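Local coordinates for prenyltransference for protein (Lavandula lanata, PDB 5HC8) that probably joins two molecules of dimethylallyl diphosphate head-to-middle to give lavandulyl diphosphate, as a plant member of the cis-prenyltransferase (undecaprenyl diphosphate synthase) family, at residues A[10-15]-A[55-60]; A[79-84]-A[114-119]; A[146-151]-A[176-181]. All coordinates share one frame; numbering follows the deposited sequence.

Contact 1 (A[10-15]-A[55-60]); sequences EVTPNH and LGIKLL
Backbone hydrogen bonding between N14 and the pair K58 and L59 opens a parallel strand pairing. L59 N gives its hydrogen to N14 O at 2.8 Å, with a C=O...N angle of 165°, while K58 N reaches the same oxygen at 3.0 Å with a bent, weak bond. One carbonyl thus takes two consecutive N-H groups just where residues 10-15 pass from loop into strand. The H15 alpha hydrogen adds a CA-H...O contact, H15 CA lying 3.2 Å from L59 O.

Among the side chains, N14 and K58 run side by side and point the same way. The lysine chain is extended beyond CG, and its ammonium makes a weak bond to the amide oxygen, K58 NZ to N14 OD1, 3.3 Å; a long flexible chain and a neutral amide suit this solvent-facing margin.

With CG anti to the backbone N (chi1 179°), the H15 ring lies alongside L59, whose methyl CD2 sits over the ring centre, 3.4 Å from the centroid, in a CH-pi contact. H15 NE2 bonds T61 OG1, which helps fix the ring's rotation. Two other methyls rest on backbone carbonyl oxygens: I57 CG2 on N14 O, and T12 CG2 on L55 O at 3.7 Å. At G56 the chain leaves the helix in a Schellman motif; its positive phi (83°) would press a CB against the preceding carbonyl, so glycine fits.

Strand 15-19 here starts beside strand 59-65 in the parallel sheet. The H15 backbone N bonds D189 OD2, and the K58 and L60 backbones bond H135 of strand 135-140 on the far side. P13 and L55 pack on helix 225-237, I57 and L60 on helix 34-54.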
loop_
_atom_site.group_PDB
_atom_site.type_symbol
_atom_site.label_atom_id
_atom_site.label_comp_id
_atom_site.label_asym_id
_atom_site.label_seq_id
_atom_site.Cartn_x
_atom_site.Cartn_y
_atom_site.Cartn_z
ATOM N N GLU A 10 -3.901 -1.190 24.597
ATOM C CA GLU A 10 -3.170 -0.139 23.860
ATOM C C GLU A 10 -2.180 -0.656 22.782
ATOM O O GLU A 10 -2.409 -0.495 21.580
ATOM C CB GLU A 10 -2.440 0.762 24.872
ATOM C CG GLU A 10 -1.905 2.086 24.320
ATOM C CD GLU A 10 -2.948 3.198 24.291
ATOM O OE1 GLU A 10 -4.129 2.910 23.998
ATOM O OE2 GLU A 10 -2.589 4.364 24.562
ATOM N N VAL A 11 -1.092 -1.286 23.221
ATOM C CA VAL A 11 -0.122 -1.933 22.333
ATOM C C VAL A 11 -0.661 -3.234 21.703
ATOM O O VAL A 11 0.106 -4.071 21.248
ATOM C CB VAL A 11 1.171 -2.271 23.110
ATOM C CG1 VAL A 11 1.836 -1.001 23.652
ATOM C CG2 VAL A 11 0.869 -3.252 24.253
ATOM N N THR A 12 -1.966 -3.418 21.727
ATOM C CA THR A 12 -2.607 -4.539 21.048
ATOM C C THR A 12 -3.340 -3.968 19.837
ATOM O O THR A 12 -4.201 -3.131 19.999
ATOM C CB THR A 12 -3.665 -5.195 21.931
ATOM O OG1 THR A 12 -3.040 -5.834 23.030
ATOM C CG2 THR A 12 -4.422 -6.251 21.152
ATOM N N PRO A 13 -3.012 -4.436 18.627
ATOM C CA PRO A 13 -3.672 -3.898 17.424
ATOM C C PRO A 13 -5.201 -4.137 17.446
ATOM O O PRO A 13 -5.659 -5.225 17.768
ATOM C CB PRO A 13 -3.010 -4.682 16.278
ATOM C CG PRO A 13 -2.236 -5.792 16.905
ATOM C CD PRO A 13 -1.988 -5.438 18.341
ATOM N N ASN A 14 -5.980 -3.184 16.993
ATOM C CA ASN A 14 -7.377 -3.426 16.793
ATOM C C ASN A 14 -7.605 -4.401 15.613
ATOM O O ASN A 14 -8.421 -5.338 15.710
ATOM C CB ASN A 14 -8.143 -2.135 16.510
ATOM C CG ASN A 14 -8.216 -1.237 17.719
ATOM O OD1 ASN A 14 -8.301 -1.711 18.835
ATOM N ND2 ASN A 14 -8.101 0.037 17.505
ATOM N N HIS A 15 -6.953 -4.112 14.495
ATOM C CA HIS A 15 -7.179 -4.899 13.254
ATOM C C HIS A 15 -5.863 -5.493 12.827
ATOM O O HIS A 15 -4.875 -4.747 12.611
ATOM C CB HIS A 15 -7.750 -3.964 12.177
ATOM C CG HIS A 15 -8.018 -4.581 10.849
ATOM N ND1 HIS A 15 -8.494 -3.826 9.775
ATOM C CD2 HIS A 15 -7.861 -5.840 10.384
ATOM C CE1 HIS A 15 -8.625 -4.615 8.716
ATOM N NE2 HIS A 15 -8.281 -5.842 9.073
ATOM N N LEU A 55 -6.108 -12.924 22.342
ATOM C CA LEU A 55 -5.218 -11.784 22.537
ATOM C C LEU A 55 -5.967 -10.455 22.604
ATOM O O LEU A 55 -5.382 -9.426 22.831
ATOM C CB LEU A 55 -4.174 -11.728 21.422
ATOM C CG LEU A 55 -3.081 -12.777 21.439
ATOM C CD1 LEU A 55 -2.420 -12.817 20.099
ATOM C CD2 LEU A 55 -2.007 -12.547 22.502
ATOM N N GLY A 56 -7.268 -10.454 22.382
ATOM C CA GLY A 56 -7.993 -9.204 22.449
ATOM C C GLY A 56 -7.926 -8.393 21.170
ATOM O O GLY A 56 -8.249 -7.220 21.171
ATOM N N ILE A 57 -7.519 -9.005 20.072
ATOM C CA ILE A 57 -7.625 -8.335 18.772
ATOM C C ILE A 57 -9.146 -8.218 18.422
ATOM O O ILE A 57 -9.915 -9.093 18.691
ATOM C CB ILE A 57 -6.842 -9.123 17.732
ATOM C CG1 ILE A 57 -5.328 -9.035 18.013
ATOM C CG2 ILE A 57 -7.187 -8.673 16.290
ATOM C CD1 ILE A 57 -4.555 -10.105 17.303
ATOM N N LYS A 58 -9.542 -7.102 17.875
ATOM C CA LYS A 58 -10.926 -6.799 17.607
ATOM C C LYS A 58 -11.357 -7.226 16.213
ATOM O O LYS A 58 -12.468 -7.623 16.026
ATOM C CB LYS A 58 -11.199 -5.344 17.820
ATOM C CG LYS A 58 -11.055 -4.946 19.294
ATOM C CD LYS A 58 -11.219 -3.467 19.445
ATOM C CE LYS A 58 -11.086 -3.036 20.916
ATOM N NZ LYS A 58 -10.825 -1.562 20.968
ATOM N N LEU A 59 -10.444 -7.179 15.265
ATOM C CA LEU A 59 -10.720 -7.703 13.944
ATOM C C LEU A 59 -9.516 -8.426 13.361
ATOM O O LEU A 59 -8.422 -7.891 13.352
ATOM C CB LEU A 59 -11.214 -6.508 13.069
ATOM C CG LEU A 59 -11.116 -6.827 11.565
ATOM C CD1 LEU A 59 -12.051 -7.940 11.210
ATOM C CD2 LEU A 59 -11.410 -5.548 10.803
ATOM N N LEU A 60 -9.720 -9.657 12.916
ATOM C CA LEU A 60 -8.704 -10.419 12.180
ATOM C C LEU A 60 -9.222 -10.631 10.756
ATOM O O LEU A 60 -10.321 -11.190 10.572
ATOM C CB LEU A 60 -8.536 -11.784 12.727
ATOM C CG LEU A 60 -7.411 -12.585 12.048
ATOM C CD1 LEU A 60 -6.036 -12.006 12.422
ATOM C CD2 LEU A 60 -7.484 -14.048 12.382
#

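Contact 2 (A[79-84]-A[114-119]); sequences FLMRIY and PEYLQD. With 61G (2-methylbuta-1,3-diene), chain D.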
loop_
_atom_site.group_PDB
_atom_site.type_symbol
_atom_site.label_atom_id
_atom_site.label_comp_id
_atom_site.label_asym_id
_atom_site.label_seq_id
_atom_site.Cartn_x
_atom_site.Cartn_y
_atom_site.Cartn_z
ATOM N N PHE A 79 -10.535 -26.434 -6.339
ATOM C CA PHE A 79 -10.172 -27.031 -5.076
ATOM C C PHE A 79 -10.135 -26.014 -3.918
ATOM O O PHE A 79 -10.620 -26.276 -2.832
ATOM C CB PHE A 79 -8.815 -27.679 -5.187
ATOM C CG PHE A 79 -8.480 -28.513 -4.001
ATOM C CD1 PHE A 79 -9.107 -29.727 -3.804
ATOM C CD2 PHE A 79 -7.578 -28.066 -3.037
ATOM C CE1 PHE A 79 -8.814 -30.517 -2.695
ATOM C CE2 PHE A 79 -7.279 -28.858 -1.926
ATOM C CZ PHE A 79 -7.904 -30.089 -1.754
ATOM N N LEU A 80 -9.524 -24.858 -4.149
ATOM C CA LEU A 80 -9.595 -23.772 -3.156
ATOM C C LEU A 80 -11.036 -23.462 -2.756
ATOM O O LEU A 80 -11.327 -23.317 -1.604
ATOM C CB LEU A 80 -8.902 -22.505 -3.719
ATOM C CG LEU A 80 -7.371 -22.598 -3.783
ATOM C CD1 LEU A 80 -6.785 -21.378 -4.484
ATOM C CD2 LEU A 80 -6.770 -22.758 -2.388
ATOM N N MET A 81 -11.926 -23.293 -3.726
ATOM C CA MET A 81 -13.298 -22.961 -3.406
ATOM C C MET A 81 -13.907 -24.026 -2.505
ATOM O O MET A 81 -14.668 -23.730 -1.601
ATOM C CB MET A 81 -14.167 -22.868 -4.675
ATOM C CG MET A 81 -13.857 -21.797 -5.718
ATOM S SD MET A 81 -13.785 -20.162 -5.043
ATOM C CE MET A 81 -13.553 -19.254 -6.568
ATOM N N ARG A 82 -13.612 -25.288 -2.780
ATOM C CA ARG A 82 -14.219 -26.398 -2.019
ATOM C C ARG A 82 -13.674 -26.439 -0.568
ATOM O O ARG A 82 -14.397 -26.631 0.391
ATOM C CB ARG A 82 -13.922 -27.714 -2.789
ATOM C CG ARG A 82 -15.055 -28.693 -2.940
ATOM C CD ARG A 82 -16.014 -28.342 -4.073
ATOM N NE ARG A 82 -17.377 -28.260 -3.523
ATOM C CZ ARG A 82 -18.521 -28.306 -4.214
ATOM N NH1 ARG A 82 -18.532 -28.467 -5.537
ATOM N NH2 ARG A 82 -19.680 -28.191 -3.560
ATOM N N ILE A 83 -12.376 -26.212 -0.428
ATOM C CA ILE A 83 -11.741 -26.160 0.846
ATOM C C ILE A 83 -12.310 -25.041 1.663
ATOM O O ILE A 83 -12.470 -25.203 2.885
ATOM C CB ILE A 83 -10.268 -25.871 0.688
ATOM C CG1 ILE A 83 -9.545 -27.113 0.246
ATOM C CG2 ILE A 83 -9.681 -25.483 2.014
ATOM C CD1 ILE A 83 -8.065 -26.808 0.063
ATOM N N TYR A 84 -12.614 -23.909 1.009
ATOM C CA TYR A 84 -13.175 -22.782 1.744
ATOM C C TYR A 84 -14.600 -23.092 2.201
ATOM O O TYR A 84 -15.014 -22.662 3.266
ATOM C CB TYR A 84 -13.063 -21.433 0.975
ATOM C CG TYR A 84 -11.606 -21.055 0.716
ATOM C CD1 TYR A 84 -10.592 -21.520 1.556
ATOM C CD2 TYR A 84 -11.228 -20.301 -0.388
ATOM C CE1 TYR A 84 -9.285 -21.231 1.313
ATOM C CE2 TYR A 84 -9.899 -20.008 -0.611
ATOM C CZ TYR A 84 -8.963 -20.477 0.246
ATOM O OH TYR A 84 -7.605 -20.225 0.090
ATOM N N PRO A 114 -18.572 -19.631 -6.716
ATOM C CA PRO A 114 -19.603 -20.666 -6.844
ATOM C C PRO A 114 -20.754 -20.481 -5.858
ATOM O O PRO A 114 -20.552 -20.165 -4.643
ATOM C CB PRO A 114 -18.872 -21.962 -6.503
ATOM C CG PRO A 114 -17.421 -21.668 -6.519
ATOM C CD PRO A 114 -17.225 -20.181 -6.549
ATOM N N GLU A 115 -21.964 -20.753 -6.348
ATOM C CA GLU A 115 -23.144 -20.548 -5.541
ATOM C C GLU A 115 -23.019 -21.251 -4.210
ATOM O O GLU A 115 -23.490 -20.735 -3.214
ATOM C CB GLU A 115 -24.419 -21.049 -6.241
ATOM C CG GLU A 115 -24.800 -20.270 -7.489
ATOM C CD GLU A 115 -25.547 -18.985 -7.192
ATOM O OE1 GLU A 115 -25.856 -18.711 -6.012
ATOM O OE2 GLU A 115 -25.841 -18.247 -8.159
ATOM N N TYR A 116 -22.437 -22.435 -4.186
ATOM C CA TYR A 116 -22.306 -23.137 -2.948
ATOM C C TYR A 116 -21.450 -22.410 -1.897
ATOM O O TYR A 116 -21.603 -22.629 -0.676
ATOM C CB TYR A 116 -21.709 -24.539 -3.167
ATOM C CG TYR A 116 -20.284 -24.635 -3.682
ATOM C CD1 TYR A 116 -19.182 -24.501 -2.819
ATOM C CD2 TYR A 116 -20.030 -24.914 -5.023
ATOM C CE1 TYR A 116 -17.873 -24.626 -3.290
ATOM C CE2 TYR A 116 -18.741 -25.026 -5.502
ATOM C CZ TYR A 116 -17.659 -24.883 -4.637
ATOM O OH TYR A 116 -16.389 -24.981 -5.159
ATOM N N LEU A 117 -20.477 -21.639 -2.382
ATOM C CA LEU A 117 -19.527 -20.945 -1.500
ATOM C C LEU A 117 -20.197 -19.709 -1.010
ATOM O O LEU A 117 -20.066 -19.341 0.186
ATOM C CB LEU A 117 -18.248 -20.581 -2.238
ATOM C CG LEU A 117 -17.160 -19.834 -1.403
ATOM C CD1 LEU A 117 -16.987 -20.451 -0.057
ATOM C CD2 LEU A 117 -15.805 -19.956 -2.101
ATOM N N GLN A 118 -20.951 -19.084 -1.905
ATOM C CA GLN A 118 -21.807 -17.995 -1.515
ATOM C C GLN A 118 -22.844 -18.342 -0.442
ATOM O O GLN A 118 -23.195 -17.499 0.415
ATOM C CB GLN A 118 -22.506 -17.416 -2.709
ATOM C CG GLN A 118 -21.591 -16.830 -3.742
ATOM C CD GLN A 118 -22.394 -16.131 -4.823
ATOM O OE1 GLN A 118 -23.233 -15.301 -4.519
ATOM N NE2 GLN A 118 -22.135 -16.449 -6.079
ATOM N N ASP A 119 -23.322 -19.579 -0.498
ATOM C CA ASP A 119 -24.317 -20.062 0.450
ATOM C C ASP A 119 -23.647 -20.357 1.765
ATOM O O ASP A 119 -24.204 -20.079 2.861
ATOM C CB ASP A 119 -24.964 -21.376 -0.071
ATOM C CG ASP A 119 -25.927 -21.150 -1.251
ATOM O OD1 ASP A 119 -26.389 -19.990 -1.457
ATOM O OD2 ASP A 119 -26.227 -22.163 -1.947
HETATM C CAC 61G D . -4.528 -17.851 -3.047
HETATM C CAE 61G D . -4.365 -18.951 -1.969
HETATM C CAB 61G D . -5.420 -19.432 -1.009
HETATM C CAD 61G D . -3.049 -19.435 -1.746
HETATM C CAA 61G D . -2.097 -18.915 -2.662
#
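The flat guanidinium of R82 lies on the ring of Y116, the two planes only 4° apart, in a stacked cation-pi pair. R82 CZ stands 3.6 Å from the centroid of the Y116 ring, and R82 NH2 is over the ring centre. The arginine starts out away from the partner helix, but the chain is bent at chi2 and chi3, and its end comes back over Y116. NH2 also forms a salt bridge with E85 of the same helix, which probably helps keep the guanidinium turned flat against the ring. P114 CB lies over the opposite face, offset toward the rim, and M81 O lies at the edge, near the ring plane.

Beside this stack the interface is apolar. The bent chain of M81 crosses P114 and L117 at about a right angle: its CG is 3.7 Å from P114 CG, and its SD 3.6 Å from L117 CD2. Methionine suits a place where one flexible chain must follow a proline ring and a leucine methyl. P114 is the N-cap residue of helix 115-128, its carbonyl accepting from both L117 N and Q118 N. The two helix segments run at 26° to each other, their axes 9.6 Å apart.

An alanine at Y116 would probably leave the R82 guanidinium without its aromatic platform, freer to turn, and open a gap beside M81 CB.

L80 and Y84 line the pocket of the bound 2-methylbuta-1,3-diene, so the helix presents its hydrocarbon-binding side to the ligand while dispersion and a charge-on-ring attraction join it to helix 115-128.

Contact 3 (A[146-151]-A[176-181]); sequences EDIVEA and QHLMTN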
loop_
_atom_site.group_PDB
_atom_site.type_symbol
_atom_site.label_atom_id
_atom_site.label_comp_id
_atom_site.label_asym_id
_atom_site.label_seq_id
_atom_site.Cartn_x
_atom_site.Cartn_y
_atom_site.Cartn_z
ATOM N N GLU A 146 -9.825 -3.015 -7.033
ATOM C CA GLU A 146 -11.233 -3.268 -7.337
ATOM C C GLU A 146 -12.161 -2.621 -6.294
ATOM O O GLU A 146 -13.197 -2.030 -6.629
ATOM C CB GLU A 146 -11.534 -4.723 -7.364
ATOM C CG GLU A 146 -11.067 -5.483 -8.548
ATOM C CD GLU A 146 -9.549 -5.721 -8.589
ATOM O OE1 GLU A 146 -8.788 -5.404 -7.637
ATOM O OE2 GLU A 146 -9.119 -6.305 -9.604
ATOM N N ASP A 147 -11.770 -2.727 -5.023
ATOM C CA ASP A 147 -12.431 -1.991 -3.933
ATOM C C ASP A 147 -12.530 -0.492 -4.168
ATOM O O ASP A 147 -13.611 0.110 -4.023
ATOM C CB ASP A 147 -11.683 -2.299 -2.615
ATOM C CG ASP A 147 -12.491 -2.067 -1.375
ATOM O OD1 ASP A 147 -13.759 -1.834 -1.403
ATOM O OD2 ASP A 147 -11.810 -2.182 -0.298
ATOM N N ILE A 148 -11.416 0.183 -4.455
ATOM C CA ILE A 148 -11.407 1.530 -4.715
ATOM C C ILE A 148 -12.311 1.894 -5.921
ATOM O O ILE A 148 -13.057 2.903 -5.887
ATOM C CB ILE A 148 -10.013 2.044 -4.904
ATOM C CG1 ILE A 148 -9.226 1.913 -3.562
ATOM C CG2 ILE A 148 -9.986 3.485 -5.422
ATOM C CD1 ILE A 148 -7.733 2.103 -3.771
ATOM N N VAL A 149 -12.241 1.151 -6.983
ATOM C CA VAL A 149 -13.029 1.494 -8.197
ATOM C C VAL A 149 -14.521 1.358 -7.886
ATOM O O VAL A 149 -15.300 2.227 -8.232
ATOM C CB VAL A 149 -12.645 0.591 -9.389
ATOM C CG1 VAL A 149 -13.611 0.785 -10.573
ATOM C CG2 VAL A 149 -11.223 0.859 -9.866
ATOM N N GLU A 150 -14.885 0.321 -7.168
ATOM C CA GLU A 150 -16.281 0.043 -6.836
ATOM C C GLU A 150 -16.836 1.092 -5.852
ATOM O O GLU A 150 -18.007 1.578 -5.995
ATOM C CB GLU A 150 -16.445 -1.369 -6.310
ATOM C CG GLU A 150 -17.808 -1.691 -5.729
ATOM C CD GLU A 150 -18.946 -1.577 -6.765
ATOM O OE1 GLU A 150 -18.628 -1.655 -7.970
ATOM O OE2 GLU A 150 -20.137 -1.375 -6.374
ATOM N N ALA A 151 -16.025 1.496 -4.891
ATOM C CA ALA A 151 -16.327 2.694 -4.094
ATOM C C ALA A 151 -16.551 3.960 -4.937
ATOM O O ALA A 151 -17.545 4.727 -4.709
ATOM C CB ALA A 151 -15.269 2.948 -3.029
ATOM N N GLN A 176 -16.622 5.110 3.631
ATOM C CA GLN A 176 -17.915 4.433 3.905
ATOM C C GLN A 176 -18.455 3.657 2.695
ATOM O O GLN A 176 -19.405 2.898 2.792
ATOM C CB GLN A 176 -19.029 5.460 4.248
ATOM C CG GLN A 176 -18.766 6.444 5.370
ATOM C CD GLN A 176 -19.695 7.686 5.246
ATOM O OE1 GLN A 176 -20.775 7.623 4.624
ATOM N NE2 GLN A 176 -19.271 8.814 5.816
ATOM N N HIS A 177 -17.795 3.798 1.544
ATOM C CA HIS A 177 -18.213 3.037 0.340
ATOM C C HIS A 177 -17.306 1.884 -0.055
ATOM O O HIS A 177 -17.591 1.173 -1.033
ATOM C CB HIS A 177 -18.357 4.067 -0.775
ATOM C CG HIS A 177 -19.510 4.993 -0.539
ATOM N ND1 HIS A 177 -19.370 6.223 0.062
ATOM C CD2 HIS A 177 -20.843 4.811 -0.742
ATOM C CE1 HIS A 177 -20.566 6.791 0.168
ATOM N NE2 HIS A 177 -21.469 5.955 -0.319
ATOM N N LEU A 178 -16.243 1.661 0.721
ATOM C CA LEU A 178 -15.399 0.478 0.486
ATOM C C LEU A 178 -16.031 -0.702 1.090
ATOM O O LEU A 178 -16.972 -0.580 1.922
ATOM C CB LEU A 178 -13.998 0.707 1.113
ATOM C CG LEU A 178 -13.277 1.866 0.424
ATOM C CD1 LEU A 178 -12.167 2.393 1.326
ATOM C CD2 LEU A 178 -12.636 1.391 -0.901
ATOM N N MET A 179 -15.502 -1.866 0.718
ATOM C CA MET A 179 -15.919 -3.137 1.255
ATOM C C MET A 179 -15.620 -3.304 2.724
ATOM O O MET A 179 -16.281 -4.114 3.363
ATOM C CB MET A 179 -15.355 -4.312 0.438
ATOM C CG MET A 179 -16.015 -4.435 -0.929
ATOM S SD MET A 179 -15.362 -5.821 -1.890
ATOM C CE MET A 179 -14.281 -4.956 -2.984
ATOM N N THR A 180 -14.708 -2.485 3.290
ATOM C CA THR A 180 -14.404 -2.571 4.703
ATOM C C THR A 180 -15.391 -1.718 5.516
ATOM O O THR A 180 -15.204 -1.583 6.736
ATOM C CB THR A 180 -12.954 -2.090 4.930
ATOM O OG1 THR A 180 -12.659 -0.941 4.085
ATOM C CG2 THR A 180 -12.060 -3.246 4.611
ATOM N N ASN A 181 -16.440 -1.162 4.855
ATOM C CA ASN A 181 -17.468 -0.364 5.594
ATOM C C ASN A 181 -18.225 -1.179 6.671
ATOM O O ASN A 181 -18.916 -0.628 7.540
ATOM C CB ASN A 181 -18.419 0.416 4.656
ATOM C CG ASN A 181 -19.295 -0.486 3.847
ATOM O OD1 ASN A 181 -19.415 -1.665 4.099
ATOM N ND2 ASN A 181 -19.847 0.082 2.772
#
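D147, A151 and L178 meet where helix 144-160 of this cis-prenyltransferase fold packs against the loop that follows helix 171-176. In the first shell D147 OD1 accepts the amide of M179 at 2.7 Å, nearly straight at 169°, through its syn lone pair. L178 crosses the aspartate at about a right angle, and its CD2 lies 3.5 Å from D147 CG and 3.7 Å from A151 CB. The small alanine lets the loop come close, so that A151 CB is 3.5 Å from H177 O. A compact carboxylate suits D147 because it can take a backbone N-H without pushing the loop off.

Further out, Y142 OH and Q207 NE2 both bond D147 OD2, satisfying the buried carboxylate and helping to fix its rotation; these neutral donors probably also stabilise its charge. H177 ND1 binds T173 O and NE2 meets K158, tying the loop to both helices. I148 starts away from the loop, its CG1 just meeting L178 CD2, and W206 of the second subunit packs on it. The loop is braced internally by N181 ND2, which donates to Q176 O at 2.9 Å. Bent at chi3 (-102°), M179 brings its methyl CE to 3.6 Å from D147 CA.

The three contacts follow one another along the chain, each closing before the next opens. Contacts 1 and 2 lie on opposite sides of the chain's centre, their centres about 29 Å apart, yet strand 59-65, which starts in contact 1, is followed in the chain by helix 74-89 of contact 2. Contact 2 is the one at the substrate site: it holds two residues of the diene pocket, and the Y84 side chain is about 6 Å from a bound 3-methylbut-3-enylsulfanyl(phosphonooxy)phosphinic acid. The M179 side chain of contact 3 is about 13 Å from a bound molecule of the same compound and the H15 side chain of contact 1 about 14 Å. Contacts 1 and 3 come within about 6 Å at their nearest atoms without touching.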